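Local coordinates for F5/8 type C domain protein (Bacteroides ovatus, PDB 4ZRX) that probably acts as an alpha-L-fucosidase, hydrolysing terminal fucose from glycans, and carries an F5/8 type C domain that may bind carbohydrate, at residues 530-535 against 550-555; 291-296 against 302-307; 50-55 against 63-68. All coordinates share one frame; numbering follows the deposited sequence.

Contact 1. Residues 530-535 against 550-555; sequences KEVPAS and VAFSQK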
loop_
_atom_site.group_PDB
_atom_site.type_symbol
_atom_site.label_atom_id
_atom_site.label_comp_id
_atom_site.label_asym_id
_atom_site.label_seq_id
_atom_site.Cartn_x
_atom_site.Cartn_y
_atom_site.Cartn_z
ATOM N N LYS A 530 43.962 6.214 -21.978
ATOM C CA LYS A 530 44.787 5.062 -21.705
ATOM C C LYS A 530 43.901 3.867 -21.387
ATOM O O LYS A 530 42.941 3.982 -20.566
ATOM C CB LYS A 530 45.702 5.312 -20.511
ATOM C CG LYS A 530 46.732 4.188 -20.413
ATOM C CD LYS A 530 47.886 4.494 -19.545
ATOM C CE LYS A 530 48.933 3.398 -19.736
ATOM N NZ LYS A 530 49.419 2.988 -18.400
ATOM N N GLU A 531 44.208 2.736 -22.016
ATOM C CA GLU A 531 43.510 1.498 -21.694
ATOM C C GLU A 531 43.940 0.976 -20.318
ATOM O O GLU A 531 45.120 1.025 -19.935
ATOM C CB GLU A 531 43.724 0.450 -22.778
ATOM C CG GLU A 531 42.776 -0.741 -22.634
ATOM C CD GLU A 531 42.999 -1.829 -23.671
ATOM O OE1 GLU A 531 43.761 -1.592 -24.626
ATOM O OE2 GLU A 531 42.419 -2.939 -23.523
ATOM N N VAL A 532 42.970 0.470 -19.562
ATOM C CA VAL A 532 43.240 -0.163 -18.288
ATOM C C VAL A 532 43.265 -1.651 -18.578
ATOM O O VAL A 532 42.271 -2.185 -19.115
ATOM C CB VAL A 532 42.146 0.122 -17.262
ATOM C CG1 VAL A 532 42.485 -0.508 -15.899
ATOM C CG2 VAL A 532 41.976 1.623 -17.086
ATOM N N PRO A 533 44.380 -2.339 -18.216
ATOM C CA PRO A 533 44.422 -3.751 -18.537
ATOM C C PRO A 533 43.351 -4.537 -17.797
ATOM O O PRO A 533 43.123 -4.316 -16.588
ATOM C CB PRO A 533 45.820 -4.182 -18.062
ATOM C CG PRO A 533 46.633 -2.978 -18.263
ATOM C CD PRO A 533 45.736 -1.830 -17.865
ATOM N N ALA A 534 42.733 -5.453 -18.514
ATOM C CA ALA A 534 41.666 -6.278 -17.940
ATOM C C ALA A 534 41.460 -7.463 -18.871
ATOM O O ALA A 534 41.962 -7.473 -20.004
ATOM C CB ALA A 534 40.382 -5.455 -17.825
ATOM N N SER A 535 40.659 -8.427 -18.409
ATOM C CA SER A 535 40.416 -9.631 -19.197
ATOM C C SER A 535 39.724 -9.265 -20.536
ATOM O O SER A 535 39.906 -9.955 -21.534
ATOM C CB SER A 535 39.595 -10.649 -18.404
ATOM O OG SER A 535 38.206 -10.339 -18.503
ATOM N N VAL A 550 35.259 -5.489 -11.979
ATOM C CA VAL A 550 36.586 -5.759 -12.598
ATOM C C VAL A 550 37.598 -5.119 -11.703
ATOM O O VAL A 550 37.660 -3.891 -11.643
ATOM C CB VAL A 550 36.650 -5.146 -14.007
ATOM C CG1 VAL A 550 38.040 -5.291 -14.612
ATOM C CG2 VAL A 550 35.560 -5.844 -14.857
ATOM N N ALA A 551 38.354 -5.957 -10.989
ATOM C CA ALA A 551 39.322 -5.514 -10.023
ATOM C C ALA A 551 40.558 -5.151 -10.859
ATOM O O ALA A 551 41.002 -5.945 -11.693
ATOM C CB ALA A 551 39.642 -6.619 -9.018
ATOM N N PHE A 552 41.078 -3.959 -10.649
ATOM C CA PHE A 552 42.305 -3.533 -11.368
ATOM C C PHE A 552 43.546 -4.104 -10.684
ATOM O O PHE A 552 43.595 -4.196 -9.453
ATOM C CB PHE A 552 42.356 -1.999 -11.433
ATOM C CG PHE A 552 41.167 -1.370 -12.158
ATOM C CD1 PHE A 552 40.517 -2.020 -13.207
ATOM C CD2 PHE A 552 40.729 -0.104 -11.799
ATOM C CE1 PHE A 552 39.469 -1.422 -13.874
ATOM C CE2 PHE A 552 39.674 0.483 -12.458
ATOM C CZ PHE A 552 39.049 -0.187 -13.509
ATOM N N SER A 553 44.542 -4.472 -11.489
ATOM C CA SER A 553 45.884 -4.843 -10.979
ATOM C C SER A 553 46.608 -3.713 -10.248
ATOM O O SER A 553 47.375 -3.962 -9.320
ATOM C CB SER A 553 46.767 -5.290 -12.129
ATOM O OG SER A 553 46.183 -6.424 -12.742
ATOM N N GLN A 554 46.359 -2.482 -10.684
ATOM C CA GLN A 554 47.005 -1.294 -10.137
ATOM C C GLN A 554 45.938 -0.277 -9.812
ATOM O O GLN A 554 44.870 -0.263 -10.440
ATOM C CB GLN A 554 47.980 -0.672 -11.175
ATOM C CG GLN A 554 49.023 -1.638 -11.711
ATOM C CD GLN A 554 49.977 -2.083 -10.622
ATOM O OE1 GLN A 554 50.242 -1.343 -9.667
ATOM N NE2 GLN A 554 50.505 -3.273 -10.757
ATOM N N LYS A 555 46.258 0.593 -8.864
ATOM C CA LYS A 555 45.435 1.759 -8.576
ATOM C C LYS A 555 45.417 2.635 -9.830
ATOM O O LYS A 555 46.445 2.853 -10.449
ATOM C CB LYS A 555 45.995 2.487 -7.366
ATOM C CG LYS A 555 46.035 1.584 -6.091
ATOM C CD LYS A 555 46.481 2.336 -4.839
ATOM C CE LYS A 555 47.815 3.006 -5.043
ATOM N NZ LYS A 555 48.355 3.458 -3.739
HETATM O O HOH W 1 44.215 -3.785 -14.134
#
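The CG1 methyl of Val532 sits over one face of the Phe552 ring, the two side chains crossing at about a right angle. CG1 lies 3.9 Å from the ring centroid and 21° off the ring normal, a CH-pi contact displaced from the middle toward the CD1-CE1 side of the rim, with Val532 CG1 3.7 Å from Phe552 CD1. Both side chains are aimed by their first torsions. Val532 turns CG1 anti to its own backbone N (chi1 -177°), carrying that methyl across the gap, while Phe552, whose CG stands beside the backbone N (chi1 -60°), brings the ring round beneath it. Strand 530-532 is the edge of the five-stranded sheet in the F5/8 type C beta-sandwich, bonded by its backbone to strand 517-523, whereas strand 548-552 pairs with 495-503 in the other sheet, where the Phe552 side chain also packs on Leu498 and Phe501. No hydrogen bond runs directly between the two segments; side chains and one water carry the contact between the sheets. Replacing Phe552 by an alanine would probably open a gap under Val532 CG1 and strip away the packing against Leu498 and Phe501. Two residues on from Val532, the small Ala534 meets a branched partner: its CB lies 4.0 Å from Val550 CG1, and both side chains also touch Tyr518 on strand 517-523. Backbones here stay well apart, the CA atoms of Ala534 and Phe552 being 7.2 Å from each other. A water spans the gap where the chain turns its corner at Ser553. It donates to Pro533 O at 2.7 Å and accepts from Ser553 N at 2.8 Å, linking two backbone polar groups that have no direct bond to each other.

Contact 2. Residues 291-296 against 302-307; sequences IRPGWF and DGKVKS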
loop_
_atom_site.group_PDB
_atom_site.type_symbol
_atom_site.label_atom_id
_atom_site.label_comp_id
_atom_site.label_asym_id
_atom_site.label_seq_id
_atom_site.Cartn_x
_atom_site.Cartn_y
_atom_site.Cartn_z
ATOM N N ILE A 291 5.303 -0.837 5.444
ATOM C CA ILE A 291 6.426 0.125 5.326
ATOM C C ILE A 291 7.751 -0.514 4.976
ATOM O O ILE A 291 8.695 0.200 4.521
ATOM C CB ILE A 291 6.529 1.040 6.558
ATOM C CG1 ILE A 291 7.101 2.388 6.148
ATOM C CG2 ILE A 291 7.309 0.349 7.689
ATOM C CD1 ILE A 291 7.173 3.424 7.324
ATOM N N ARG A 292 7.835 -1.827 5.192
ATOM C CA ARG A 292 9.027 -2.628 4.899
ATOM C C ARG A 292 8.660 -3.707 3.903
ATOM O O ARG A 292 7.481 -3.897 3.610
ATOM C CB ARG A 292 9.534 -3.285 6.190
ATOM C CG ARG A 292 10.210 -2.313 7.161
ATOM C CD ARG A 292 10.000 -2.627 8.633
ATOM N NE ARG A 292 10.919 -1.820 9.423
ATOM C CZ ARG A 292 12.171 -2.162 9.729
ATOM N NH1 ARG A 292 12.683 -3.364 9.463
ATOM N NH2 ARG A 292 12.894 -1.299 10.410
ATOM N N PRO A 293 9.631 -4.481 3.419
ATOM C CA PRO A 293 9.240 -5.561 2.487
ATOM C C PRO A 293 8.346 -6.630 3.144
ATOM O O PRO A 293 7.373 -7.065 2.530
ATOM C CB PRO A 293 10.576 -6.153 2.070
ATOM C CG PRO A 293 11.495 -5.011 2.128
ATOM C CD PRO A 293 11.080 -4.234 3.359
ATOM N N GLY A 294 8.669 -7.015 4.373
ATOM C CA GLY A 294 7.883 -7.966 5.132
ATOM C C GLY A 294 6.885 -7.247 6.076
ATOM O O GLY A 294 6.975 -6.047 6.278
ATOM N N TRP A 295 5.907 -7.986 6.564
ATOM C CA TRP A 295 4.970 -7.511 7.554
ATOM C C TRP A 295 5.535 -7.479 8.940
ATOM O O TRP A 295 5.225 -6.579 9.727
ATOM C CB TRP A 295 3.678 -8.354 7.512
ATOM C CG TRP A 295 2.953 -8.309 6.191
ATOM C CD1 TRP A 295 2.969 -9.260 5.206
ATOM C CD2 TRP A 295 2.097 -7.273 5.755
ATOM N NE1 TRP A 295 2.176 -8.850 4.149
ATOM C CE2 TRP A 295 1.640 -7.618 4.466
ATOM C CE3 TRP A 295 1.646 -6.108 6.334
ATOM C CZ2 TRP A 295 0.715 -6.814 3.762
ATOM C CZ3 TRP A 295 0.797 -5.292 5.627
ATOM C CH2 TRP A 295 0.310 -5.660 4.359
ATOM N N PHE A 296 6.273 -8.522 9.326
ATOM C CA PHE A 296 6.877 -8.548 10.634
ATOM C C PHE A 296 8.229 -7.869 10.587
ATOM O O PHE A 296 8.770 -7.614 9.503
ATOM C CB PHE A 296 6.975 -9.966 11.181
ATOM C CG PHE A 296 5.652 -10.507 11.631
ATOM C CD1 PHE A 296 4.808 -11.125 10.735
ATOM C CD2 PHE A 296 5.210 -10.322 12.923
ATOM C CE1 PHE A 296 3.558 -11.609 11.142
ATOM C CE2 PHE A 296 3.977 -10.780 13.315
ATOM C CZ PHE A 296 3.160 -11.413 12.449
ATOM N N ASP A 302 15.975 -3.047 8.000
ATOM C CA ASP A 302 16.100 -1.683 8.544
ATOM C C ASP A 302 16.514 -0.652 7.457
ATOM O O ASP A 302 16.101 0.513 7.520
ATOM C CB ASP A 302 17.112 -1.633 9.672
ATOM C CG ASP A 302 16.670 -2.305 10.933
ATOM O OD1 ASP A 302 15.458 -2.524 11.110
ATOM O OD2 ASP A 302 17.551 -2.577 11.801
ATOM N N GLY A 303 17.325 -1.078 6.492
ATOM C CA GLY A 303 17.738 -0.219 5.373
ATOM C C GLY A 303 16.811 -0.307 4.182
ATOM O O GLY A 303 17.113 0.211 3.123
ATOM N N LYS A 304 15.639 -0.935 4.345
ATOM C CA LYS A 304 14.712 -1.144 3.251
ATOM C C LYS A 304 13.326 -0.595 3.571
ATOM O O LYS A 304 12.330 -1.004 2.969
ATOM C CB LYS A 304 14.621 -2.618 2.911
ATOM C CG LYS A 304 15.977 -3.175 2.526
ATOM C CD LYS A 304 15.887 -4.619 2.193
ATOM C CE LYS A 304 17.310 -5.144 1.877
ATOM N NZ LYS A 304 17.115 -6.208 0.883
ATOM N N VAL A 305 13.263 0.331 4.514
ATOM C CA VAL A 305 12.025 1.057 4.764
ATOM C C VAL A 305 11.706 1.822 3.469
ATOM O O VAL A 305 12.573 2.455 2.834
ATOM C CB VAL A 305 12.180 1.987 5.949
ATOM C CG1 VAL A 305 11.005 2.902 6.102
ATOM C CG2 VAL A 305 12.463 1.233 7.221
ATOM N N LYS A 306 10.455 1.787 3.055
ATOM C CA LYS A 306 10.055 2.380 1.782
ATOM C C LYS A 306 10.343 3.862 1.761
ATOM O O LYS A 306 10.246 4.577 2.804
ATOM C CB LYS A 306 8.563 2.100 1.542
ATOM C CG LYS A 306 8.272 0.691 1.115
ATOM C CD LYS A 306 6.777 0.543 0.938
ATOM C CE LYS A 306 6.383 -0.755 0.318
ATOM N NZ LYS A 306 6.777 -1.922 1.107
ATOM N N SER A 307 10.729 4.361 0.588
ATOM C CA SER A 307 11.123 5.760 0.448
ATOM C C SER A 307 9.965 6.697 0.625
ATOM O O SER A 307 8.799 6.283 0.469
ATOM C CB SER A 307 11.681 6.031 -0.949
ATOM O OG SER A 307 10.715 5.927 -1.952
#
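Ile291 hands its carbonyl O to Lys306 N, 2.8 Å away in a bond of 167° at the hydrogen, tying together the two ends of the loop that joins strand 279-290 of the TIM barrel to helix 308-316. The donor stands almost in line with the C=O bond, and Val305 CA adds a CA-H...O contact to the same oxygen. Beside this, Ile291 CG1 packs on Val305 CG1 at 3.9 Å, the pair backed by helix 339-356. Arg292 starts away from the other segment, but its chain, bent at chi2 (146°), returns the guanidinium to Asp302, past Val305 CG2. The guanidinium and carboxylate planes stand 85° apart, and both N-H donors go to the same oxygen: Arg292 NH2 bonds Asp302 OD1 at 2.9 Å, and Arg292 NH1 adds a weak bond to it. NH2 is shared with Asp341, so that two acids hold the buried guanidinium and probably balance its charge. Pro293 then crosses Lys304 at about a right angle, its CD 3.9 Å from Lys304 CB. The same Pro293 CD rests 3.5 Å from Lys304 O, the backbone carbonyl just ahead of Val305.

Contact 3. Residues 50-55 against 63-68; sequences FGINTF and GKEDPA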
loop_
_atom_site.group_PDB
_atom_site.type_symbol
_atom_site.label_atom_id
_atom_site.label_comp_id
_atom_site.label_asym_id
_atom_site.label_seq_id
_atom_site.Cartn_x
_atom_site.Cartn_y
_atom_site.Cartn_z
ATOM N N PHE A 50 3.004 -7.855 15.076
ATOM C CA PHE A 50 3.836 -8.097 16.227
ATOM C C PHE A 50 3.422 -9.424 16.827
ATOM O O PHE A 50 2.244 -9.775 16.899
ATOM C CB PHE A 50 3.661 -6.971 17.233
ATOM C CG PHE A 50 4.616 -7.058 18.387
ATOM C CD1 PHE A 50 5.990 -6.946 18.189
ATOM C CD2 PHE A 50 4.125 -7.205 19.669
ATOM C CE1 PHE A 50 6.860 -6.990 19.261
ATOM C CE2 PHE A 50 5.004 -7.312 20.734
ATOM C CZ PHE A 50 6.369 -7.170 20.548
ATOM N N GLY A 51 4.390 -10.239 17.191
ATOM C CA GLY A 51 4.113 -11.539 17.793
ATOM C C GLY A 51 5.341 -12.394 17.913
ATOM O O GLY A 51 6.484 -11.892 17.940
ATOM N N ILE A 52 5.115 -13.701 17.982
ATOM C CA ILE A 52 6.253 -14.595 18.086
ATOM C C ILE A 52 7.117 -14.543 16.802
ATOM O O ILE A 52 8.336 -14.695 16.883
ATOM C CB ILE A 52 5.753 -15.993 18.449
ATOM C CG1 ILE A 52 6.888 -16.821 19.077
ATOM C CG2 ILE A 52 5.117 -16.619 17.265
ATOM C CD1 ILE A 52 6.427 -17.603 20.245
ATOM N N ASN A 53 6.510 -14.242 15.657
ATOM C CA ASN A 53 7.261 -14.135 14.403
ATOM C C ASN A 53 8.313 -13.042 14.466
ATOM O O ASN A 53 9.355 -13.116 13.782
ATOM C CB ASN A 53 6.364 -13.835 13.222
ATOM C CG ASN A 53 5.470 -14.955 12.829
ATOM O OD1 ASN A 53 5.475 -16.052 13.381
ATOM N ND2 ASN A 53 4.663 -14.673 11.847
ATOM N N THR A 54 8.060 -12.000 15.271
ATOM C CA THR A 54 9.032 -10.946 15.443
ATOM C C THR A 54 10.352 -11.509 15.993
ATOM O O THR A 54 11.435 -10.990 15.681
ATOM C CB THR A 54 8.495 -9.893 16.435
ATOM O OG1 THR A 54 7.200 -9.457 16.019
ATOM C CG2 THR A 54 9.437 -8.709 16.584
ATOM N N PHE A 55 10.245 -12.556 16.816
ATOM C CA PHE A 55 11.388 -13.157 17.515
ATOM C C PHE A 55 12.017 -14.325 16.784
ATOM O O PHE A 55 13.168 -14.692 17.084
ATOM C CB PHE A 55 11.010 -13.512 18.953
ATOM C CG PHE A 55 10.649 -12.292 19.729
ATOM C CD1 PHE A 55 11.612 -11.550 20.379
ATOM C CD2 PHE A 55 9.348 -11.814 19.682
ATOM C CE1 PHE A 55 11.278 -10.356 21.044
ATOM C CE2 PHE A 55 9.019 -10.617 20.298
ATOM C CZ PHE A 55 9.990 -9.883 20.969
ATOM N N GLY A 63 3.197 -22.656 14.141
ATOM C CA GLY A 63 2.360 -23.127 15.254
ATOM C C GLY A 63 3.142 -23.994 16.261
ATOM O O GLY A 63 2.658 -24.308 17.332
ATOM N N LYS A 64 4.388 -24.288 15.938
ATOM C CA LYS A 64 5.267 -25.118 16.799
ATOM C C LYS A 64 6.236 -24.280 17.582
ATOM O O LYS A 64 7.020 -24.815 18.355
ATOM C CB LYS A 64 6.057 -26.122 15.942
ATOM C CG LYS A 64 5.144 -27.102 15.299
ATOM C CD LYS A 64 5.852 -28.240 14.666
ATOM C CE LYS A 64 6.307 -27.889 13.272
ATOM N NZ LYS A 64 5.153 -28.099 12.302
ATOM N N GLU A 65 6.191 -22.962 17.419
ATOM C CA GLU A 65 7.117 -22.103 18.117
ATOM C C GLU A 65 6.963 -22.259 19.640
ATOM O O GLU A 65 5.852 -22.432 20.165
ATOM C CB GLU A 65 6.877 -20.615 17.795
ATOM C CG GLU A 65 7.222 -20.258 16.353
ATOM C CD GLU A 65 6.149 -20.603 15.300
ATOM O OE1 GLU A 65 5.003 -21.024 15.672
ATOM O OE2 GLU A 65 6.497 -20.406 14.108
ATOM N N ASP A 66 8.092 -22.146 20.313
ATOM C CA ASP A 66 8.141 -22.176 21.768
ATOM C C ASP A 66 7.716 -20.782 22.284
ATOM O O ASP A 66 8.412 -19.807 22.006
ATOM C CB ASP A 66 9.580 -22.495 22.204
ATOM C CG ASP A 66 9.720 -22.660 23.684
ATOM O OD1 ASP A 66 8.787 -22.311 24.442
ATOM O OD2 ASP A 66 10.788 -23.162 24.099
ATOM N N PRO A 67 6.620 -20.675 23.099
ATOM C CA PRO A 67 6.327 -19.312 23.655
ATOM C C PRO A 67 7.441 -18.618 24.365
ATOM O O PRO A 67 7.392 -17.417 24.546
ATOM C CB PRO A 67 5.202 -19.568 24.679
ATOM C CG PRO A 67 4.595 -20.796 24.231
ATOM C CD PRO A 67 5.713 -21.673 23.660
ATOM N N ALA A 68 8.425 -19.368 24.828
ATOM C CA ALA A 68 9.626 -18.823 25.438
ATOM C C ALA A 68 10.346 -17.796 24.567
ATOM O O ALA A 68 11.018 -16.933 25.085
ATOM C CB ALA A 68 10.607 -19.920 25.826
HETATM O O HOH W 2 7.417 -17.726 14.096
#
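Ile52 and Pro67 bring the backbones closest, their CA atoms 7.3 Å apart, and with no hydrogen bond running directly between 50-55 and 63-68, side chains and one water span the distance. The CG1 branch of Ile52, anti to the backbone N (chi1 -159°), reaches toward the loop. At its end Ile52 CD1 lies against the backbone, 3.4 Å from Asp66 O, and also near Pro67 CA (3.8 Å) and Glu65 CB (3.9 Å). That bend is shaped by an Asx turn, in which Asp66 OD1 accepts from Ala68 N, the donor coming from above the carboxylate plane. Glu65 folds back at chi2 (81°), and its OE1 takes Gly63 N on the syn side at 2.9 Å. Its OE2 is met by Asp62 N and by Arg58 in a salt bridge. A water completes the link between the segments, donating to Asn53 OD1 at 2.7 Å and to Glu65 OE2 at 2.8 Å. With both its hydrogens spent on acceptors, this water lets two side chains that each offer an oxygen face one another without a direct bond, next to the wedged side chain of Ile52.

Overall arrangement
Contacts 2 and 3 belong to the alpha-L-fucosidase TIM barrel, their centres 20 Å apart, and they touch: Phe296 of contact 2 lies against Asn53 of contact 3, its CE1 3.3 Å from Asn53 ND2, and also packs on Thr54. Strands 44-48 and 279-290 both run parallel to strand 324-328, and segments 50-55 and 291-296 follow their C-terminal ends, so the two loops emerge on the same side of the barrel, where TIM-barrel enzymes as a rule carry their active site. Contact 1 is remote, in the F5/8 type C domain: its centre is 38 Å from that of contact 2, with nearest atoms about 22 Å apart, and 51 Å from that of contact 3.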